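Transcriptional regulator, LacI family protein (Rhodococcus jostii, PDB 3K9C) probably binds cis-regulatory DNA as a LacI-family transcription factor, with a regulatory core built like the periplasmic binding proteins. Local coordinates at residues R13-V18 / R40-M45; N128-D133 / T187-F192; T161-G166 / H177-M182. All coordinates share one frame; numbering follows the deposited sequence.

Contact 1 of 3, residues R13-V18 / R40-M45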
loop_
_atom_site.group_PDB
_atom_site.type_symbol
_atom_site.label_atom_id
_atom_site.label_comp_id
_atom_site.label_asym_id
_atom_site.label_seq_id
_atom_site.Cartn_x
_atom_site.Cartn_y
_atom_site.Cartn_z
ATOM N N ARG B 13 13.160 25.075 -4.902
ATOM C CA ARG B 13 14.191 24.171 -4.398
ATOM C C ARG B 13 13.667 22.749 -4.180
ATOM O O ARG B 13 12.613 22.547 -3.570
ATOM C CB ARG B 13 14.773 24.749 -3.107
ATOM C CG ARG B 13 14.986 26.263 -3.191
ATOM C CD ARG B 13 15.781 26.824 -2.018
ATOM N NE ARG B 13 17.208 26.529 -2.121
ATOM C CZ ARG B 13 17.989 26.925 -3.124
ATOM N NH1 ARG B 13 17.486 27.637 -4.125
ATOM N NH2 ARG B 13 19.278 26.611 -3.125
ATOM N N LEU B 14 14.426 21.772 -4.674
ATOM C CA LEU B 14 14.046 20.368 -4.596
ATOM C C LEU B 14 14.759 19.508 -3.571
ATOM O O LEU B 14 15.965 19.630 -3.362
ATOM C CB LEU B 14 14.244 19.684 -5.953
ATOM C CG LEU B 14 13.544 20.196 -7.211
ATOM C CD1 LEU B 14 12.037 20.232 -6.983
ATOM C CD2 LEU B 14 14.078 21.573 -7.563
ATOM N N LEU B 15 13.990 18.626 -2.944
ATOM C CA LEU B 15 14.521 17.664 -1.993
ATOM C C LEU B 15 14.182 16.294 -2.588
ATOM O O LEU B 15 13.025 16.016 -2.915
ATOM C CB LEU B 15 13.875 17.811 -0.619
ATOM C CG LEU B 15 14.409 18.941 0.265
ATOM C CD1 LEU B 15 13.868 18.761 1.682
ATOM C CD2 LEU B 15 15.931 18.910 0.282
ATOM N N GLY B 16 15.198 15.459 -2.752
ATOM C CA GLY B 16 14.977 14.145 -3.318
ATOM C C GLY B 16 14.590 13.131 -2.266
ATOM O O GLY B 16 15.171 13.099 -1.184
ATOM N N VAL B 17 13.605 12.299 -2.579
ATOM C CA VAL B 17 13.168 11.274 -1.633
ATOM C C VAL B 17 13.066 9.892 -2.285
ATOM O O VAL B 17 12.282 9.692 -3.206
ATOM C CB VAL B 17 11.786 11.633 -1.023
ATOM C CG1 VAL B 17 11.346 10.549 -0.042
ATOM C CG2 VAL B 17 11.858 12.977 -0.330
ATOM N N VAL B 18 13.871 8.944 -1.815
ATOM C CA VAL B 18 13.829 7.576 -2.334
ATOM C C VAL B 18 12.962 6.757 -1.362
ATOM O O VAL B 18 13.175 6.813 -0.150
ATOM C CB VAL B 18 15.258 6.984 -2.410
ATOM C CG1 VAL B 18 15.226 5.562 -2.953
ATOM C CG2 VAL B 18 16.131 7.860 -3.315
ATOM N N ARG B 40 8.371 24.532 4.564
ATOM C CA ARG B 40 9.684 25.163 4.515
ATOM C C ARG B 40 9.989 25.777 3.148
ATOM O O ARG B 40 11.080 26.294 2.929
ATOM C CB ARG B 40 10.779 24.153 4.867
ATOM C CG ARG B 40 10.507 23.354 6.126
ATOM C CD ARG B 40 10.545 24.215 7.371
ATOM N NE ARG B 40 11.820 24.099 8.075
ATOM C CZ ARG B 40 12.965 24.627 7.651
ATOM N NH1 ARG B 40 12.997 25.315 6.520
ATOM N NH2 ARG B 40 14.080 24.462 8.356
ATOM N N GLY B 41 9.028 25.706 2.231
ATOM C CA GLY B 41 9.230 26.274 0.906
ATOM C C GLY B 41 9.996 25.388 -0.062
ATOM O O GLY B 41 10.658 25.883 -0.975
ATOM N N TYR B 42 9.908 24.076 0.131
ATOM C CA TYR B 42 10.598 23.128 -0.736
ATOM C C TYR B 42 9.651 22.173 -1.441
ATOM O O TYR B 42 8.600 21.815 -0.912
ATOM C CB TYR B 42 11.595 22.303 0.073
ATOM C CG TYR B 42 12.926 22.961 0.264
ATOM C CD1 TYR B 42 14.024 22.580 -0.506
ATOM C CD2 TYR B 42 13.100 23.967 1.217
ATOM C CE1 TYR B 42 15.265 23.178 -0.332
ATOM C CE2 TYR B 42 14.342 24.578 1.395
ATOM C CZ TYR B 42 15.417 24.173 0.618
ATOM O OH TYR B 42 16.651 24.747 0.803
ATOM N N ASP B 43 10.032 21.765 -2.644
ATOM C CA ASP B 43 9.233 20.809 -3.377
ATOM C C ASP B 43 9.912 19.461 -3.182
ATOM O O ASP B 43 11.069 19.385 -2.769
ATOM C CB ASP B 43 9.167 21.155 -4.863
ATOM C CG ASP B 43 8.157 22.244 -5.162
ATOM O OD1 ASP B 43 7.019 22.159 -4.658
ATOM O OD2 ASP B 43 8.496 23.184 -5.907
ATOM N N VAL B 44 9.194 18.392 -3.474
ATOM C CA VAL B 44 9.765 17.079 -3.300
ATOM C C VAL B 44 9.720 16.296 -4.584
ATOM O O VAL B 44 8.723 16.315 -5.306
ATOM C CB VAL B 44 9.022 16.287 -2.202
ATOM C CG1 VAL B 44 9.456 14.826 -2.227
ATOM C CG2 VAL B 44 9.324 16.890 -0.834
HETATM N N MSE B 45 10.821 15.615 -4.869
HETATM C CA MSE B 45 10.892 14.775 -6.046
HETATM C C MSE B 45 11.048 13.341 -5.540
HETATM O O MSE B 45 12.034 13.011 -4.894
HETATM C CB MSE B 45 12.090 15.157 -6.911
HETATM C CG MSE B 45 11.898 14.792 -8.361
HETATM SE SE MSE B 45 13.571 14.259 -9.162
HETATM C CE MSE B 45 13.137 12.401 -9.541
#
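Leu14 to Gly16 pair in parallel with Asp43 to Met45, and four backbone hydrogen bonds run between the segments. Asp43 N donates to Arg13 O (2.9 Å), Leu15 N to Asp43 O, Met45 N to Leu15 O (3.0 Å) and Val17 N to Met45 O (2.9 Å). The two strands, joined by helix 24-39, form a beta-alpha-beta unit.

Among the aromatic contacts, Arg13 CG lies over one face of the Tyr42 ring, and Arg13 CB comes within 3.2 Å of Tyr42 CE1. With Tyr42 CG anti to the carbonyl carbon (chi1 -84°), the ring stands beside Arg13 on the face it shares with Leu15. Tyr42 OH sits at the edge of the guanidinium, whose plane is 79° from the ring, but the bond from Arg13 NE is long (3.5 Å) and bent (133°), hence weak; Arg13 NE also forms a salt bridge with Glu68. An alanine in place of Tyr42 would probably leave the aliphatic part of Arg13 without its ring and open a gap beside Leu15 and Leu252.

Apolar contacts extend that face: Leu15 CG to Tyr42 CD1 (3.7 Å) and Val17 CG2 to Val44 CG1 (3.6 Å). On the other face Leu14 CD1 meets Asp43 CB (3.7 Å), while the Asp43 carboxylate bridges to Arg64 of the second subunit.

The chemistry implies that backbone hydrogen bonds set the register, while the charged groups turn to partners beyond the two strands.

Contact 2 of 3, residues N128-D133 / T187-F192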
loop_
_atom_site.group_PDB
_atom_site.type_symbol
_atom_site.label_atom_id
_atom_site.label_comp_id
_atom_site.label_asym_id
_atom_site.label_seq_id
_atom_site.Cartn_x
_atom_site.Cartn_y
_atom_site.Cartn_z
ATOM N N ASN B 128 5.093 -16.497 27.811
ATOM C CA ASN B 128 5.579 -17.201 26.625
ATOM C C ASN B 128 5.322 -16.226 25.495
ATOM O O ASN B 128 4.251 -16.232 24.891
ATOM C CB ASN B 128 4.795 -18.484 26.367
ATOM C CG ASN B 128 5.014 -19.519 27.441
ATOM O OD1 ASN B 128 4.138 -19.766 28.267
ATOM N ND2 ASN B 128 6.197 -20.123 27.445
ATOM N N ILE B 129 6.305 -15.379 25.227
ATOM C CA ILE B 129 6.167 -14.371 24.200
ATOM C C ILE B 129 7.114 -14.594 23.042
ATOM O O ILE B 129 8.302 -14.881 23.234
ATOM C CB ILE B 129 6.392 -12.984 24.807
ATOM C CG1 ILE B 129 5.435 -12.800 25.994
ATOM C CG2 ILE B 129 6.178 -11.902 23.749
ATOM C CD1 ILE B 129 5.746 -11.608 26.874
ATOM N N ALA B 130 6.576 -14.451 21.834
ATOM C CA ALA B 130 7.356 -14.652 20.633
ATOM C C ALA B 130 7.527 -13.395 19.800
ATOM O O ALA B 130 6.707 -12.469 19.835
ATOM C CB ALA B 130 6.721 -15.744 19.785
ATOM N N HIS B 131 8.618 -13.367 19.049
ATOM C CA HIS B 131 8.902 -12.255 18.170
ATOM C C HIS B 131 9.190 -12.815 16.786
ATOM O O HIS B 131 9.953 -13.777 16.643
ATOM C CB HIS B 131 10.112 -11.454 18.684
ATOM C CG HIS B 131 10.577 -10.386 17.741
ATOM N ND1 HIS B 131 9.755 -9.370 17.299
ATOM C CD2 HIS B 131 11.774 -10.191 17.141
ATOM C CE1 HIS B 131 10.427 -8.596 16.467
ATOM N NE2 HIS B 131 11.656 -9.070 16.356
ATOM N N ILE B 132 8.529 -12.253 15.778
ATOM C CA ILE B 132 8.770 -12.644 14.392
ATOM C C ILE B 132 9.606 -11.449 13.921
ATOM O O ILE B 132 9.086 -10.336 13.770
ATOM C CB ILE B 132 7.433 -12.778 13.597
ATOM C CG1 ILE B 132 6.573 -13.880 14.221
ATOM C CG2 ILE B 132 7.717 -13.127 12.127
ATOM C CD1 ILE B 132 5.198 -14.066 13.572
ATOM N N ASP B 133 10.910 -11.665 13.744
ATOM C CA ASP B 133 11.811 -10.576 13.361
ATOM C C ASP B 133 11.793 -10.170 11.897
ATOM O O ASP B 133 11.190 -10.838 11.057
ATOM C CB ASP B 133 13.259 -10.879 13.796
ATOM C CG ASP B 133 13.919 -11.972 12.971
ATOM O OD1 ASP B 133 13.609 -12.111 11.765
ATOM O OD2 ASP B 133 14.780 -12.682 13.533
ATOM N N THR B 187 1.618 -17.137 23.930
ATOM C CA THR B 187 0.297 -16.535 24.123
ATOM C C THR B 187 0.289 -15.094 23.609
ATOM O O THR B 187 -0.746 -14.439 23.589
ATOM C CB THR B 187 -0.121 -16.518 25.610
ATOM O OG1 THR B 187 0.772 -15.675 26.343
ATOM C CG2 THR B 187 -0.106 -17.920 26.195
ATOM N N ALA B 188 1.458 -14.597 23.222
ATOM C CA ALA B 188 1.569 -13.240 22.689
ATOM C C ALA B 188 2.659 -13.245 21.637
ATOM O O ALA B 188 3.623 -14.010 21.722
ATOM C CB ALA B 188 1.904 -12.249 23.790
ATOM N N VAL B 189 2.501 -12.390 20.640
ATOM C CA VAL B 189 3.455 -12.322 19.560
ATOM C C VAL B 189 3.696 -10.885 19.152
ATOM O O VAL B 189 2.751 -10.147 18.922
ATOM C CB VAL B 189 2.924 -13.086 18.333
ATOM C CG1 VAL B 189 3.944 -13.040 17.213
ATOM C CG2 VAL B 189 2.579 -14.521 18.723
ATOM N N VAL B 190 4.960 -10.494 19.067
ATOM C CA VAL B 190 5.321 -9.153 18.637
ATOM C C VAL B 190 5.864 -9.302 17.214
ATOM O O VAL B 190 6.910 -9.915 17.003
ATOM C CB VAL B 190 6.414 -8.526 19.555
ATOM C CG1 VAL B 190 6.835 -7.171 19.017
ATOM C CG2 VAL B 190 5.885 -8.371 20.978
ATOM N N ALA B 191 5.135 -8.770 16.239
ATOM C CA ALA B 191 5.545 -8.853 14.841
ATOM C C ALA B 191 6.527 -7.740 14.499
ATOM O O ALA B 191 6.529 -6.696 15.142
ATOM C CB ALA B 191 4.324 -8.776 13.933
ATOM N N PHE B 192 7.353 -7.961 13.476
ATOM C CA PHE B 192 8.345 -6.962 13.073
ATOM C C PHE B 192 7.680 -5.628 12.747
ATOM O O PHE B 192 8.126 -4.584 13.214
ATOM C CB PHE B 192 9.144 -7.441 11.856
ATOM C CG PHE B 192 10.130 -6.430 11.357
ATOM C CD1 PHE B 192 11.198 -6.033 12.154
ATOM C CD2 PHE B 192 9.974 -5.848 10.106
ATOM C CE1 PHE B 192 12.095 -5.070 11.710
ATOM C CE2 PHE B 192 10.872 -4.883 9.652
ATOM C CZ PHE B 192 11.932 -4.491 10.456
HETATM O O HOH W 1 2.511 -16.452 28.440
#
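Ile129 to His131 run parallel to Ala188 to Val190, the strand axes 4.6 Å apart at closest approach. Ala130 N is bonded to Ala188 O (3.0 Å), Val190 N to Ala130 O (2.7 Å) and Ile132 N to Val190 O. Before the strands begin, Thr187 N donates to Asn128 O, and a water bonded to both Asn128 N and Thr187 OG1 spans the same end; Thr187 OG1 is also bonded to His126.

His131 supplies the polar side-chain bond of the contact. With CG anti to the backbone N (chi1 173°), the ring lies beside the neighbouring strand, where ND1 donates to Val190 O at 2.9 Å. The bond is bent: ND1 stands 43° out of the carbonyl plane, and the oxygen itself is tilted 28° from the plane of the ring. Since Ile132 N reaches Val190 O from the opposite face of that plane, two donors grip this buried oxygen from both sides. The ring also meets Phe147 of helix 140-153.

The apolar side chains meet more loosely. On the face of His131, Ile129 CG1 faces Ala188 CB at 4.2 Å, under helix 110-123. On the other face Ile132 CD1 reaches Val189 CG1 (4.0 Å), and Met176 of helix 169-181 touches both residues.

At the far end, Phe192 CB lies against the backbone of Ile132 and Asp133.

A parallel sheet with helices on both faces is typical of the Rossmann-like lobes of periplasmic-binding-protein-like domains, in which the C-terminal strand ends border the ligand cleft; a glycerol, probably from the crystallisation liquor, about 5 Å from the Phe192 side chain is consistent with a pocket there.

Contact 3 of 3, residues T161-G166 / H177-M182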
loop_
_atom_site.group_PDB
_atom_site.type_symbol
_atom_site.label_atom_id
_atom_site.label_comp_id
_atom_site.label_asym_id
_atom_site.label_seq_id
_atom_site.Cartn_x
_atom_site.Cartn_y
_atom_site.Cartn_z
ATOM N N THR B 161 10.778 -16.672 22.359
ATOM C CA THR B 161 11.009 -17.305 21.068
ATOM C C THR B 161 11.147 -16.272 19.950
ATOM O O THR B 161 10.356 -15.337 19.862
ATOM C CB THR B 161 9.845 -18.241 20.708
ATOM O OG1 THR B 161 9.574 -19.109 21.812
ATOM C CG2 THR B 161 10.185 -19.081 19.482
ATOM N N VAL B 162 12.162 -16.436 19.108
ATOM C CA VAL B 162 12.360 -15.535 17.981
ATOM C C VAL B 162 12.423 -16.348 16.698
ATOM O O VAL B 162 13.261 -17.234 16.561
ATOM C CB VAL B 162 13.674 -14.735 18.061
ATOM C CG1 VAL B 162 13.755 -13.795 16.851
ATOM C CG2 VAL B 162 13.745 -13.930 19.351
ATOM N N VAL B 163 11.531 -16.059 15.761
ATOM C CA VAL B 163 11.546 -16.773 14.490
ATOM C C VAL B 163 11.831 -15.763 13.393
ATOM O O VAL B 163 11.393 -14.608 13.465
ATOM C CB VAL B 163 10.206 -17.496 14.222
ATOM C CG1 VAL B 163 9.938 -18.507 15.343
ATOM C CG2 VAL B 163 9.069 -16.490 14.127
ATOM N N THR B 164 12.593 -16.187 12.395
ATOM C CA THR B 164 12.944 -15.313 11.290
ATOM C C THR B 164 11.690 -15.001 10.476
ATOM O O THR B 164 10.948 -15.902 10.087
ATOM C CB THR B 164 14.007 -15.974 10.410
ATOM O OG1 THR B 164 15.151 -16.275 11.219
ATOM C CG2 THR B 164 14.429 -15.039 9.279
ATOM N N GLY B 165 11.444 -13.718 10.248
ATOM C CA GLY B 165 10.266 -13.321 9.506
ATOM C C GLY B 165 10.597 -12.463 8.309
ATOM O O GLY B 165 11.414 -12.838 7.470
ATOM N N GLY B 166 9.958 -11.303 8.239
ATOM C CA GLY B 166 10.177 -10.389 7.135
ATOM C C GLY B 166 9.284 -9.183 7.331
ATOM O O GLY B 166 8.829 -8.938 8.449
ATOM N N HIS B 177 2.558 -19.665 11.870
ATOM C CA HIS B 177 2.316 -21.085 11.658
ATOM C C HIS B 177 3.408 -21.858 12.402
ATOM O O HIS B 177 3.124 -22.774 13.177
ATOM C CB HIS B 177 2.374 -21.393 10.163
ATOM C CG HIS B 177 2.308 -22.851 9.844
ATOM N ND1 HIS B 177 1.228 -23.637 10.187
ATOM C CD2 HIS B 177 3.199 -23.674 9.239
ATOM C CE1 HIS B 177 1.459 -24.883 9.808
ATOM N NE2 HIS B 177 2.646 -24.932 9.232
ATOM N N THR B 178 4.656 -21.467 12.171
ATOM C CA THR B 178 5.795 -22.104 12.827
ATOM C C THR B 178 5.586 -22.090 14.342
ATOM O O THR B 178 5.726 -23.117 15.006
ATOM C CB THR B 178 7.109 -21.354 12.527
ATOM O OG1 THR B 178 7.314 -21.276 11.110
ATOM C CG2 THR B 178 8.278 -22.061 13.172
ATOM N N LEU B 179 5.243 -20.918 14.878
ATOM C CA LEU B 179 5.029 -20.754 16.313
ATOM C C LEU B 179 3.917 -21.637 16.854
ATOM O O LEU B 179 4.013 -22.144 17.966
ATOM C CB LEU B 179 4.734 -19.281 16.644
ATOM C CG LEU B 179 5.902 -18.331 16.337
ATOM C CD1 LEU B 179 5.484 -16.862 16.514
ATOM C CD2 LEU B 179 7.074 -18.687 17.249
ATOM N N LEU B 180 2.857 -21.822 16.074
ATOM C CA LEU B 180 1.741 -22.655 16.514
ATOM C C LEU B 180 2.099 -24.139 16.574
ATOM O O LEU B 180 1.514 -24.896 17.345
ATOM C CB LEU B 180 0.527 -22.440 15.605
ATOM C CG LEU B 180 -0.198 -21.109 15.829
ATOM C CD1 LEU B 180 -1.284 -20.917 14.779
ATOM C CD2 LEU B 180 -0.795 -21.097 17.235
ATOM N N GLU B 181 3.072 -24.540 15.765
ATOM C CA GLU B 181 3.516 -25.929 15.712
ATOM C C GLU B 181 4.390 -26.297 16.913
ATOM O O GLU B 181 4.607 -27.474 17.194
ATOM C CB GLU B 181 4.316 -26.164 14.429
ATOM C CG GLU B 181 3.577 -25.814 13.158
ATOM C CD GLU B 181 2.702 -26.944 12.669
ATOM O OE1 GLU B 181 3.263 -28.012 12.337
ATOM O OE2 GLU B 181 1.463 -26.768 12.613
HETATM N N MSE B 182 4.888 -25.285 17.618
HETATM C CA MSE B 182 5.763 -25.505 18.767
HETATM C C MSE B 182 5.196 -26.313 19.925
HETATM O O MSE B 182 3.983 -26.368 20.133
HETATM C CB MSE B 182 6.245 -24.175 19.324
HETATM C CG MSE B 182 7.144 -23.407 18.396
HETATM SE SE MSE B 182 7.979 -22.014 19.394
HETATM C CE MSE B 182 9.726 -22.828 19.598
#
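Val163 and Leu179 make the tightest touch between the edge strand and the helix: Val163 CG1 is 3.4 Å from Leu179 CD2, closer than usual for two methyl carbons. Their CA atoms lie 7.9 Å apart. Val163 CG1 is anti to the carbonyl carbon (chi1 -60°), and from there it points at the branched end of the leucine, the two side chains passing at a slant. Leu179 CD2 also reaches Thr161 CG2 at 3.8 Å, so one methyl bridges two residues that project from the same face of the strand. The neighbouring strand adds to this apolar layer: Ala130 touches Leu179 and Ile132 touches Val163.

These contacts seat the last turn of helix 169-181 on the sheet, with segment axes 9.8 Å apart at closest approach and their directions 140° apart. The helix is the connecting arm of a beta-alpha-beta crossover: it follows strand 160-164 and leads to the parallel strand 188-191, passing over strand 129-133, which lies between them.

Beyond the two branched side chains, Met182, a selenomethionine, meets Thr161 tip to tip, with Thr161 CG2 3.7 Å from Met182 SE and Met182 CE close by.

No hydrogen bond joins the two segments; the strand bonds to strand 129-133, and the helix amides bond within the helix. Glu181 N donates to His177 O, and Met182 N donates to Leu179 O at 3.3 Å as the helix ends. At the outer margin, Thr178 OG1 is bonded to Glu174 O one turn back, while Thr178 CG2 approaches Val163 CG1 only to 4.5 Å.

In the fold
Contact 1 belongs to one sheet and contacts 2 and 3 to another, on opposite sides of the chain's centre. The centre of contact 1 is about 38 Å from that of contact 2 and about 41 Å from that of contact 3, and no atoms touch. Contacts 2 and 3 are neighbours, their centres about 8 Å apart: strands 129-133 and 160-164 lie side by side, with His131 N 2.7 Å from Thr161 O, a probable hydrogen bond. Along the chain contact 1 closes first; contact 3 then falls wholly between the two strands of contact 2. This layout is consistent with the two-lobed core of LacI-family regulators, each lobe built round its own sheet.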